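Local structure of paenibacillus xanthan lyase (Paenibacillus, 6F2P) at residues A[40-43]-A[44-48]. The protein cleaves the polysaccharide xanthan as a lyase, probably by the beta-elimination usual in polysaccharide lyase family 8. Residues are numbered along the deposited sequence; the frame is centred on the assembly and turned at random.
Sequences TAQG and YWDSM
Q42 and D46, one turn apart on the last turns of helix 28-46, are joined by a side-chain hydrogen bond, Q42 NE2 to D46 OD1 at 2.8 Å. The carboxylate oxygen lies close to the amide plane of Q42, but the amide nitrogen stands above the carboxylate plane, 37° out of it. Q42 has CG anti to its backbone nitrogen (chi1 -167°) and a bend at chi2, which carries the long amide forward to the next turn. The same bend brings Q42 OE1 to the edge of the W45 indole, 3.6 Å from CE3, with amide and ring planes 48° apart.

On the flank facing helix 68-85 the side chains of T40 and Y44 meet through carbon atoms: T40 CG2 touches Y44 CE2 at 3.8 Å, the two running side by side. The T40 hydroxyl turns back to A36 O, leaving the methyl for the ring, which also stacks on H76. Small A41 fits against A83, whereas the W45 indole packs on A96 and L97 of helix 95-111 and gives a hydrogen bond from NE1 to D100 OD2.

The backbone supplies regular i to i+4 bonds, W45 N to A41 O being 2.9 Å, up to S47 N on G43 O at 3.1 Å. The helix end is therefore two-faced: aromatic groups join it to neighbouring helices of the alpha-helical domain, while a neutral amide paired with a carboxylate suits its more exposed side.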
loop_
_atom_site.group_PDB
_atom_site.type_symbol
_atom_site.label_atom_id
_atom_site.label_comp_id
_atom_site.label_asym_id
_atom_site.label_seq_id
_atom_site.Cartn_x
_atom_site.Cartn_y
_atom_site.Cartn_z
ATOM N N THR A 40 -23.609 36.478 18.025
ATOM C CA THR A 40 -23.715 36.215 16.594
ATOM C C THR A 40 -25.117 36.529 16.082
ATOM O O THR A 40 -25.282 37.197 15.055
ATOM C CB THR A 40 -23.339 34.751 16.253
ATOM O OG1 THR A 40 -21.932 34.563 16.424
ATOM C CG2 THR A 40 -23.686 34.430 14.822
ATOM N N ALA A 41 -26.128 36.064 16.808
ATOM C CA ALA A 41 -27.506 36.340 16.425
ATOM C C ALA A 41 -27.797 37.837 16.417
ATOM O O ALA A 41 -28.403 38.346 15.472
ATOM C CB ALA A 41 -28.460 35.629 17.333
ATOM N N GLN A 42 -27.369 38.548 17.457
ATOM C CA GLN A 42 -27.594 39.991 17.496
ATOM C C GLN A 42 -26.938 40.640 16.282
ATOM O O GLN A 42 -27.499 41.557 15.683
ATOM C CB GLN A 42 -27.075 40.622 18.791
ATOM C CG GLN A 42 -27.558 42.064 19.014
ATOM C CD GLN A 42 -29.084 42.179 19.077
ATOM O OE1 GLN A 42 -29.738 41.462 19.828
ATOM N NE2 GLN A 42 -29.649 43.086 18.288
ATOM N N GLY A 43 -25.766 40.133 15.905
ATOM C CA GLY A 43 -25.072 40.636 14.736
ATOM C C GLY A 43 -25.908 40.629 13.462
ATOM O O GLY A 43 -26.091 41.669 12.806
ATOM N N TYR A 44 -26.414 39.454 13.105
ATOM C CA TYR A 44 -27.156 39.305 11.861
ATOM C C TYR A 44 -28.534 39.929 11.970
ATOM O O TYR A 44 -29.127 40.309 10.959
ATOM C CB TYR A 44 -27.247 37.832 11.460
ATOM C CG TYR A 44 -25.907 37.263 11.049
ATOM C CD1 TYR A 44 -25.138 37.899 10.087
ATOM C CD2 TYR A 44 -25.404 36.102 11.628
ATOM C CE1 TYR A 44 -23.913 37.401 9.711
ATOM C CE2 TYR A 44 -24.175 35.592 11.249
ATOM C CZ TYR A 44 -23.435 36.250 10.290
ATOM O OH TYR A 44 -22.212 35.765 9.895
ATOM N N TRP A 45 -29.046 40.030 13.194
ATOM C CA TRP A 45 -30.335 40.677 13.416
ATOM C C TRP A 45 -30.167 42.174 13.127
ATOM O O TRP A 45 -31.008 42.812 12.481
ATOM C CB TRP A 45 -30.813 40.453 14.853
ATOM C CG TRP A 45 -32.252 40.807 15.068
ATOM C CD1 TRP A 45 -33.197 41.028 14.106
ATOM C CD2 TRP A 45 -32.915 40.979 16.327
ATOM N NE1 TRP A 45 -34.408 41.325 14.686
ATOM C CE2 TRP A 45 -34.262 41.303 16.050
ATOM C CE3 TRP A 45 -32.503 40.893 17.657
ATOM C CZ2 TRP A 45 -35.198 41.543 17.059
ATOM C CZ3 TRP A 45 -33.435 41.136 18.658
ATOM C CH2 TRP A 45 -34.767 41.459 18.351
ATOM N N ASP A 46 -29.051 42.713 13.599
ATOM C CA ASP A 46 -28.733 44.112 13.417
ATOM C C ASP A 46 -28.550 44.455 11.950
ATOM O O ASP A 46 -29.015 45.493 11.500
ATOM C CB ASP A 46 -27.480 44.478 14.217
ATOM C CG ASP A 46 -27.751 44.570 15.709
ATOM O OD1 ASP A 46 -28.946 44.600 16.096
ATOM O OD2 ASP A 46 -26.778 44.617 16.491
ATOM N N SER A 47 -27.877 43.590 11.201
ATOM C CA SER A 47 -27.599 43.877 9.796
ATOM C C SER A 47 -28.739 43.470 8.879
ATOM O O SER A 47 -28.671 43.684 7.677
ATOM C CB SER A 47 -26.319 43.187 9.343
ATOM O OG SER A 47 -26.373 41.796 9.616
ATOM N N MET A 48 -29.788 42.883 9.437
ATOM C CA MET A 48 -30.861 42.362 8.605
ATOM C C MET A 48 -31.681 43.469 7.929
ATOM O O MET A 48 -31.992 44.495 8.530
ATOM C CB MET A 48 -31.780 41.438 9.414
ATOM C CG MET A 48 -32.830 40.729 8.562
ATOM S SD MET A 48 -33.894 39.605 9.485
ATOM C CE MET A 48 -34.817 38.848 8.154
#